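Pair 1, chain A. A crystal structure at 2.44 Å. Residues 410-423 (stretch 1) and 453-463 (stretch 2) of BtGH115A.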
# COMPACT_ATOMS: atom_id res chain seq x y z
N SER A 410 0.52 -9.29 -1.16
CA SER A 410 1.82 -9.84 -0.97
C SER A 410 2.88 -8.76 -0.97
O SER A 410 2.92 -7.94 -1.86
CB SER A 410 2.14 -10.85 -2.06
OG SER A 410 3.53 -11.15 -2.03
N PRO A 411 3.76 -8.79 0.04
CA PRO A 411 4.95 -7.93 0.09
C PRO A 411 5.78 -8.05 -1.15
O PRO A 411 6.35 -7.05 -1.57
CB PRO A 411 5.74 -8.52 1.27
CG PRO A 411 4.64 -8.97 2.18
CD PRO A 411 3.63 -9.60 1.26
N SER A 412 5.83 -9.26 -1.71
CA SER A 412 6.56 -9.59 -2.90
C SER A 412 6.04 -8.85 -4.14
O SER A 412 6.81 -8.59 -5.05
CB SER A 412 6.47 -11.07 -3.18
OG SER A 412 7.21 -11.75 -2.21
N LEU A 413 4.74 -8.54 -4.15
CA LEU A 413 4.09 -7.94 -5.30
C LEU A 413 4.20 -6.42 -5.14
O LEU A 413 4.49 -5.70 -6.13
CB LEU A 413 2.64 -8.43 -5.46
CG LEU A 413 1.67 -7.58 -6.32
CD1 LEU A 413 2.01 -7.67 -7.81
CD2 LEU A 413 0.22 -7.96 -6.03
N ILE A 414 4.00 -5.94 -3.92
CA ILE A 414 4.20 -4.56 -3.64
C ILE A 414 5.64 -4.26 -4.05
O ILE A 414 5.85 -3.38 -4.90
CB ILE A 414 3.89 -4.21 -2.17
CG1 ILE A 414 2.42 -4.45 -1.86
CG2 ILE A 414 4.30 -2.76 -1.80
CD1 ILE A 414 2.19 -4.47 -0.36
N TYR A 415 6.60 -5.02 -3.50
CA TYR A 415 8.01 -4.83 -3.83
C TYR A 415 8.25 -4.73 -5.33
O TYR A 415 8.78 -3.71 -5.79
CB TYR A 415 8.91 -5.92 -3.30
CG TYR A 415 10.35 -5.66 -3.68
CD1 TYR A 415 11.03 -4.57 -3.16
CD2 TYR A 415 11.02 -6.47 -4.62
CE1 TYR A 415 12.34 -4.28 -3.55
CE2 TYR A 415 12.36 -6.21 -5.00
CZ TYR A 415 13.00 -5.11 -4.45
OH TYR A 415 14.30 -4.80 -4.76
N GLN A 416 7.87 -5.78 -6.09
CA GLN A 416 8.25 -5.81 -7.48
C GLN A 416 7.61 -4.71 -8.34
O GLN A 416 8.24 -4.24 -9.29
CB GLN A 416 8.16 -7.21 -8.10
CG GLN A 416 6.89 -7.54 -8.87
CD GLN A 416 6.81 -7.03 -10.32
OE1 GLN A 416 7.78 -7.00 -11.08
NE2 GLN A 416 5.61 -6.67 -10.70
N GLN A 417 6.39 -4.33 -8.03
CA GLN A 417 5.73 -3.29 -8.75
C GLN A 417 6.34 -1.94 -8.44
O GLN A 417 6.56 -1.15 -9.37
CB GLN A 417 4.22 -3.29 -8.48
CG GLN A 417 3.44 -4.37 -9.26
CD GLN A 417 3.44 -4.10 -10.76
OE1 GLN A 417 3.93 -4.93 -11.56
NE2 GLN A 417 2.92 -2.93 -11.16
N MSE A 418 6.65 -1.69 -7.17
CA MSE A 418 7.07 -0.36 -6.72
C MSE A 418 8.53 -0.13 -7.02
O MSE A 418 8.92 0.99 -7.31
CB MSE A 418 6.80 -0.06 -5.23
CG MSE A 418 5.33 -0.04 -4.87
SE MSE A 418 4.26 1.21 -5.93
CE MSE A 418 5.20 2.86 -5.37
N LYS A 419 9.34 -1.18 -6.92
CA LYS A 419 10.72 -1.15 -7.41
C LYS A 419 10.72 -0.79 -8.90
O LYS A 419 11.42 0.15 -9.32
CB LYS A 419 11.42 -2.49 -7.14
CG LYS A 419 12.72 -2.73 -7.88
CD LYS A 419 13.93 -2.20 -7.12
CE LYS A 419 15.22 -2.43 -7.91
NZ LYS A 419 16.35 -1.73 -7.24
N GLN A 420 9.91 -1.49 -9.69
CA GLN A 420 9.78 -1.16 -11.09
C GLN A 420 9.36 0.29 -11.29
O GLN A 420 9.95 0.98 -12.11
CB GLN A 420 8.89 -2.13 -11.85
CG GLN A 420 9.03 -2.02 -13.37
CD GLN A 420 8.49 -3.22 -14.11
OE1 GLN A 420 7.30 -3.53 -14.01
NE2 GLN A 420 9.34 -3.90 -14.86
N ALA A 421 8.39 0.76 -10.51
CA ALA A 421 7.95 2.15 -10.58
C ALA A 421 9.09 3.16 -10.38
O ALA A 421 9.24 4.11 -11.17
CB ALA A 421 6.82 2.41 -9.59
N TYR A 422 9.92 2.96 -9.35
CA TYR A 422 11.04 3.86 -9.15
C TYR A 422 12.04 3.80 -10.32
O TYR A 422 12.46 4.85 -10.85
CB TYR A 422 11.72 3.62 -7.82
CG TYR A 422 12.81 4.63 -7.46
CD1 TYR A 422 12.52 5.77 -6.72
CD2 TYR A 422 14.15 4.42 -7.86
CE1 TYR A 422 13.52 6.68 -6.37
CE2 TYR A 422 15.16 5.31 -7.51
CZ TYR A 422 14.84 6.44 -6.78
OH TYR A 422 15.83 7.31 -6.44
N ASP A 423 12.38 2.59 -10.72
CA ASP A 423 13.32 2.36 -11.81
C ASP A 423 12.80 2.97 -13.15
O ASP A 423 13.55 3.55 -13.93
CB ASP A 423 13.58 0.85 -11.96
CG ASP A 423 14.55 0.29 -10.90
OD1 ASP A 423 15.13 1.06 -10.09
OD2 ASP A 423 14.74 -0.95 -10.89
N ASN A 453 14.01 4.94 1.51
CA ASN A 453 15.33 4.45 1.11
C ASN A 453 15.18 3.15 0.37
O ASN A 453 15.24 2.08 0.98
CB ASN A 453 16.25 4.26 2.32
CG ASN A 453 17.72 4.04 1.93
OD1 ASN A 453 18.06 3.65 0.79
ND2 ASN A 453 18.61 4.30 2.88
N LEU A 454 14.99 3.24 -0.94
CA LEU A 454 14.87 2.07 -1.83
C LEU A 454 16.12 1.10 -1.82
O LEU A 454 15.95 -0.15 -1.83
CB LEU A 454 14.54 2.53 -3.26
CG LEU A 454 13.54 1.75 -4.13
CD1 LEU A 454 13.86 1.97 -5.58
CD2 LEU A 454 13.48 0.24 -3.90
N ASP A 455 17.33 1.66 -1.79
CA ASP A 455 18.56 0.85 -1.83
C ASP A 455 18.62 -0.10 -0.64
O ASP A 455 18.96 -1.27 -0.81
CB ASP A 455 19.87 1.68 -1.91
CG ASP A 455 19.92 2.65 -3.13
OD1 ASP A 455 19.53 2.32 -4.28
OD2 ASP A 455 20.40 3.79 -2.91
N LYS A 456 18.25 0.39 0.55
CA LYS A 456 18.30 -0.42 1.74
C LYS A 456 17.35 -1.60 1.59
O LYS A 456 17.78 -2.75 1.65
CB LYS A 456 18.02 0.39 2.98
CG LYS A 456 18.33 -0.36 4.28
CD LYS A 456 18.15 0.55 5.50
CE LYS A 456 18.48 -0.16 6.81
NZ LYS A 456 17.36 -1.03 7.26
N VAL A 457 16.08 -1.32 1.30
CA VAL A 457 15.09 -2.36 1.05
C VAL A 457 15.58 -3.29 -0.07
O VAL A 457 15.55 -4.52 0.11
CB VAL A 457 13.69 -1.76 0.75
CG1 VAL A 457 12.69 -2.84 0.35
CG2 VAL A 457 13.18 -0.94 1.94
N SER A 458 16.03 -2.73 -1.20
CA SER A 458 16.60 -3.60 -2.26
C SER A 458 17.80 -4.52 -1.87
O SER A 458 17.86 -5.63 -2.35
CB SER A 458 16.92 -2.82 -3.54
OG SER A 458 15.74 -2.67 -4.30
N SER A 459 18.72 -4.07 -1.01
CA SER A 459 19.90 -4.87 -0.64
C SER A 459 19.52 -6.07 0.20
O SER A 459 20.07 -7.15 0.02
CB SER A 459 20.98 -4.07 0.12
OG SER A 459 21.17 -2.78 -0.42
N GLU A 460 18.60 -5.85 1.15
CA GLU A 460 18.01 -6.93 1.93
C GLU A 460 16.96 -7.66 1.08
O GLU A 460 16.32 -7.11 0.17
CB GLU A 460 17.30 -6.37 3.18
CG GLU A 460 18.12 -5.48 4.09
CD GLU A 460 17.29 -4.43 4.86
OE1 GLU A 460 16.01 -4.43 4.82
OE2 GLU A 460 17.93 -3.57 5.52
N GLY A 461 16.70 -8.91 1.40
CA GLY A 461 15.48 -9.47 0.83
C GLY A 461 14.22 -8.60 1.05
O GLY A 461 14.16 -7.74 1.92
N VAL A 462 13.23 -8.85 0.21
CA VAL A 462 11.83 -8.87 0.63
C VAL A 462 11.68 -9.64 1.94
O VAL A 462 11.03 -9.16 2.83
CB VAL A 462 10.97 -9.52 -0.51
CG1 VAL A 462 9.86 -10.46 -0.02
CG2 VAL A 462 10.41 -8.43 -1.40
N THR A 463 12.30 -10.82 2.02
CA THR A 463 12.25 -11.75 3.15
C THR A 463 13.01 -11.19 4.36
O THR A 463 12.47 -11.16 5.47
CB THR A 463 12.76 -13.15 2.69
OG1 THR A 463 11.85 -13.65 1.70
CG2 THR A 463 12.90 -14.18 3.84

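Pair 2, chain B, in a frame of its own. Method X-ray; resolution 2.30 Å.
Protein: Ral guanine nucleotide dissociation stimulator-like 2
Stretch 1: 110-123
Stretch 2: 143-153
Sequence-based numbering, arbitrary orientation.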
# COMPACT_ATOMS: atom_id res chain seq x y z
N GLU B 110 -16.94 31.56 -16.35
CA GLU B 110 -16.60 30.15 -16.59
C GLU B 110 -15.11 29.88 -16.45
O GLU B 110 -14.71 28.82 -15.98
CB GLU B 110 -17.09 29.71 -17.98
CG GLU B 110 -18.59 29.55 -18.08
CD GLU B 110 -19.07 29.32 -19.50
OE1 GLU B 110 -18.66 28.32 -20.12
OE2 GLU B 110 -19.86 30.15 -19.99
N LEU B 111 -14.29 30.86 -16.86
CA LEU B 111 -12.83 30.75 -16.78
C LEU B 111 -12.37 30.64 -15.33
O LEU B 111 -11.59 29.76 -14.98
CB LEU B 111 -12.16 31.95 -17.46
CG LEU B 111 -10.86 31.79 -18.27
CD1 LEU B 111 -10.35 33.16 -18.70
CD2 LEU B 111 -9.77 31.02 -17.53
N GLU B 112 -12.88 31.55 -14.49
CA GLU B 112 -12.51 31.62 -13.07
C GLU B 112 -12.95 30.38 -12.30
O GLU B 112 -12.25 29.92 -11.40
CB GLU B 112 -13.11 32.88 -12.44
CG GLU B 112 -12.48 33.28 -11.10
CD GLU B 112 -13.23 34.41 -10.40
OE1 GLU B 112 -14.14 35.00 -11.01
OE2 GLU B 112 -12.90 34.69 -9.23
N ARG B 113 -14.13 29.85 -12.65
CA ARG B 113 -14.69 28.66 -12.03
C ARG B 113 -13.81 27.43 -12.27
O ARG B 113 -13.39 26.78 -11.31
CB ARG B 113 -16.10 28.41 -12.58
CG ARG B 113 -16.86 27.26 -11.93
CD ARG B 113 -17.88 26.65 -12.90
NE ARG B 113 -18.90 27.62 -13.32
CZ ARG B 113 -19.60 27.53 -14.45
NH1 ARG B 113 -19.40 26.52 -15.30
NH2 ARG B 113 -20.50 28.46 -14.75
N THR B 114 -13.52 27.14 -13.53
CA THR B 114 -12.71 25.98 -13.92
C THR B 114 -11.27 26.10 -13.43
O THR B 114 -10.67 25.11 -13.00
CB THR B 114 -12.75 25.76 -15.45
OG1 THR B 114 -14.11 25.66 -15.88
CG2 THR B 114 -12.00 24.48 -15.84
N THR B 115 -10.72 27.31 -13.51
CA THR B 115 -9.38 27.59 -12.97
C THR B 115 -9.36 27.30 -11.46
O THR B 115 -8.39 26.74 -10.95
CB THR B 115 -8.93 29.04 -13.26
OG1 THR B 115 -9.05 29.29 -14.66
CG2 THR B 115 -7.48 29.25 -12.84
N GLY B 116 -10.45 27.66 -10.78
CA GLY B 116 -10.62 27.36 -9.36
C GLY B 116 -10.65 25.87 -9.07
O GLY B 116 -10.07 25.41 -8.09
N VAL B 117 -11.33 25.11 -9.93
CA VAL B 117 -11.37 23.66 -9.81
C VAL B 117 -9.98 23.07 -10.06
O VAL B 117 -9.54 22.17 -9.34
CB VAL B 117 -12.42 23.02 -10.77
CG1 VAL B 117 -12.49 21.51 -10.56
CG2 VAL B 117 -13.79 23.63 -10.55
N ALA B 118 -9.28 23.61 -11.06
CA ALA B 118 -7.92 23.17 -11.39
C ALA B 118 -6.94 23.41 -10.24
O ALA B 118 -6.16 22.52 -9.90
CB ALA B 118 -7.44 23.83 -12.68
N ILE B 119 -6.99 24.61 -9.66
CA ILE B 119 -6.19 24.94 -8.48
C ILE B 119 -6.49 23.98 -7.33
O ILE B 119 -5.57 23.49 -6.67
CB ILE B 119 -6.43 26.42 -8.02
CG1 ILE B 119 -6.04 27.43 -9.12
CG2 ILE B 119 -5.71 26.72 -6.70
CD1 ILE B 119 -4.62 27.30 -9.67
N SER B 120 -7.77 23.71 -7.10
CA SER B 120 -8.22 22.79 -6.06
C SER B 120 -7.74 21.35 -6.30
O SER B 120 -7.29 20.68 -5.37
CB SER B 120 -9.74 22.84 -5.91
OG SER B 120 -10.20 21.86 -5.00
N VAL B 121 -7.86 20.89 -7.54
CA VAL B 121 -7.42 19.54 -7.92
C VAL B 121 -5.90 19.39 -7.80
O VAL B 121 -5.41 18.38 -7.26
CB VAL B 121 -7.90 19.17 -9.35
CG1 VAL B 121 -7.09 18.01 -9.93
CG2 VAL B 121 -9.39 18.82 -9.34
N LEU B 122 -5.15 20.38 -8.28
CA LEU B 122 -3.69 20.35 -8.23
C LEU B 122 -3.16 20.44 -6.80
O LEU B 122 -2.14 19.83 -6.48
CB LEU B 122 -3.08 21.45 -9.11
CG LEU B 122 -3.21 21.27 -10.63
CD1 LEU B 122 -3.01 22.60 -11.35
CD2 LEU B 122 -2.25 20.21 -11.17
N SER B 123 -3.85 21.20 -5.94
CA SER B 123 -3.49 21.27 -4.53
C SER B 123 -3.72 19.94 -3.82
O SER B 123 -2.86 19.47 -3.07
CB SER B 123 -4.24 22.41 -3.81
OG SER B 123 -5.64 22.25 -3.91
N ARG B 143 3.88 26.23 -18.06
CA ARG B 143 2.65 26.25 -18.84
C ARG B 143 1.46 26.69 -17.98
O ARG B 143 0.56 27.38 -18.47
CB ARG B 143 2.39 24.86 -19.40
CG ARG B 143 1.87 24.81 -20.82
CD ARG B 143 1.58 23.36 -21.20
NE ARG B 143 1.13 23.22 -22.58
CZ ARG B 143 0.78 22.06 -23.14
NH1 ARG B 143 0.82 20.94 -22.44
NH2 ARG B 143 0.38 22.03 -24.41
N LEU B 144 1.47 26.30 -16.71
CA LEU B 144 0.40 26.64 -15.78
C LEU B 144 0.48 28.07 -15.27
O LEU B 144 -0.50 28.81 -15.31
CB LEU B 144 0.37 25.65 -14.60
CG LEU B 144 -0.57 25.95 -13.42
CD1 LEU B 144 -2.04 25.78 -13.82
CD2 LEU B 144 -0.24 25.07 -12.23
N GLU B 145 1.66 28.47 -14.78
CA GLU B 145 1.81 29.78 -14.15
C GLU B 145 1.81 30.95 -15.14
O GLU B 145 1.49 32.08 -14.78
CB GLU B 145 3.03 29.83 -13.20
CG GLU B 145 4.37 30.17 -13.83
CD GLU B 145 5.45 30.43 -12.79
OE1 GLU B 145 5.87 29.48 -12.10
OE2 GLU B 145 5.87 31.60 -12.65
N SER B 146 2.15 30.66 -16.40
CA SER B 146 2.03 31.65 -17.47
C SER B 146 0.56 31.85 -17.84
O SER B 146 0.17 32.95 -18.24
CB SER B 146 2.83 31.23 -18.71
OG SER B 146 2.28 30.08 -19.32
N PHE B 147 -0.24 30.80 -17.70
CA PHE B 147 -1.68 30.86 -17.93
C PHE B 147 -2.38 31.72 -16.88
O PHE B 147 -3.31 32.47 -17.20
CB PHE B 147 -2.29 29.45 -17.96
CG PHE B 147 -3.75 29.40 -17.63
CD1 PHE B 147 -4.71 29.65 -18.61
CD2 PHE B 147 -4.18 29.10 -16.34
CE1 PHE B 147 -6.07 29.60 -18.31
CE2 PHE B 147 -5.54 29.06 -16.03
CZ PHE B 147 -6.48 29.31 -17.01
N LEU B 148 -1.94 31.60 -15.63
CA LEU B 148 -2.53 32.31 -14.50
C LEU B 148 -2.27 33.81 -14.54
O LEU B 148 -3.17 34.61 -14.25
CB LEU B 148 -2.04 31.71 -13.17
CG LEU B 148 -2.51 30.30 -12.81
CD1 LEU B 148 -1.55 29.63 -11.85
CD2 LEU B 148 -3.92 30.31 -12.24
N LEU B 149 -1.04 34.19 -14.89
CA LEU B 149 -0.65 35.59 -15.01
C LEU B 149 -1.26 36.25 -16.24
O LEU B 149 -1.56 37.44 -16.23
CB LEU B 149 0.88 35.72 -15.04
CG LEU B 149 1.67 35.91 -13.74
CD1 LEU B 149 1.57 34.69 -12.81
CD2 LEU B 149 3.12 36.22 -14.04
N ARG B 150 -1.45 35.45 -17.29
CA ARG B 150 -2.04 35.90 -18.55
C ARG B 150 -3.53 36.21 -18.39
O ARG B 150 -4.05 37.12 -19.03
CB ARG B 150 -1.84 34.83 -19.61
CG ARG B 150 -1.76 35.32 -21.05
CD ARG B 150 -0.99 34.32 -21.90
NE ARG B 150 -1.55 32.97 -21.81
CZ ARG B 150 -0.83 31.84 -21.82
NH1 ARG B 150 0.49 31.89 -21.90
NH2 ARG B 150 -1.44 30.67 -21.74
N THR B 151 -4.20 35.43 -17.55
CA THR B 151 -5.63 35.62 -17.28
C THR B 151 -5.89 36.56 -16.10
O THR B 151 -7.01 37.03 -15.91
CB THR B 151 -6.36 34.27 -17.03
OG1 THR B 151 -5.65 33.52 -16.03
CG2 THR B 151 -6.43 33.45 -18.31
N GLY B 152 -4.84 36.83 -15.33
CA GLY B 152 -4.93 37.72 -14.17
C GLY B 152 -5.72 37.12 -13.02
O GLY B 152 -6.55 37.80 -12.41
N TYR B 153 -5.46 35.85 -12.73
CA TYR B 153 -6.15 35.13 -11.67
C TYR B 153 -5.60 35.50 -10.30
O TYR B 153 -4.39 35.67 -10.13
CB TYR B 153 -6.05 33.61 -11.89
CG TYR B 153 -6.97 32.79 -11.02
CD1 TYR B 153 -8.29 32.54 -11.40
CD2 TYR B 153 -6.52 32.25 -9.81
CE1 TYR B 153 -9.13 31.78 -10.60
CE2 TYR B 153 -7.35 31.48 -9.01
CZ TYR B 153 -8.66 31.25 -9.41
OH TYR B 153 -9.49 30.50 -8.61

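Two helices that run in roughly opposite directions can be held at a similar spacing by quite different side chains, and these two pairs illustrate the principle. In pair 1 the axes of helices 411-423 and 454-459 approach to 11.8 Å with an angle of 137° between their directions; in pair 2 the corresponding values are 12.4 Å and 149°. The backbones superpose with an RMSD of 0.9 Å over 14 central residues, and the buried surface is nearly identical, 432 and 433 Å². Such wide spacing leaves a gap that side chains must fill.

The central position of the first helix shows the clearest divergence. A:Tyr415 matches B:Thr115, and both direct CA-to-CB toward the partner. The long tyrosine reaches across to the partner helix: A:Tyr415 OH lies 2.6 Å from A:Ser458 OG in a hydrogen bond, while A:Tyr415 CE1 sits 4.2 Å from A:Val457 CG1. Nearer its own backbone, A:Tyr415 CB packs 3.5 Å from A:Val462 CG2, a residue with no counterpart in pair 2. The short threonine meets larger partners. A:Val457 corresponds to B:Phe147, whose CZ comes within 3.5 Å of B:Thr115 OG1 at the ring edge, and A:Ser458 corresponds to B:Leu148, whose CD2 is 3.8 Å from B:Thr115 CG2. B:Thr115 CG2 also sits over the face of the B:Tyr153 ring, 3.8 Å from its centroid; B:Tyr153 has no matched position in pair 1. At these matched positions the bulk has thus moved from one helix to the other. B:Thr115 OG1 donates within its own helix to B:Leu111 O at 2.6 Å.

One turn later a polar contact gives way to an apolar one. A:Lys419, matched by B:Ile119, donates from NZ to A:Ser458 OG at 3.1 Å, so that one serine hydroxyl bonds to both tyrosine and lysine. In pair 2, B:Ile119 CD1 instead packs 4.0 Å from B:Leu148 CD2, and no hydrogen bond crosses between the stretches.

Both pairs have a leucine at the matched positions A:Leu454 and B:Leu144, with side-chain centres only 0.8 Å apart after superposition. Its partner differs: A:Tyr422 CD2 approaches A:Leu454 CD1 to 3.4 Å, whereas the matched B:Leu122 places CD1 3.8 Å from B:Leu144 CD2.

At the other end, A:Pro411 and B:Leu111 both point toward the partner. The contact of A:Pro411 is slight, its O 4.3 Å from A:Val462 CG2; B:Leu111 CD2 lies 3.7 Å from B:Phe147 CZ. A common backbone geometry sets which positions face the partner at most of these sites, but not the size, the chemistry or always the partner of the side chain.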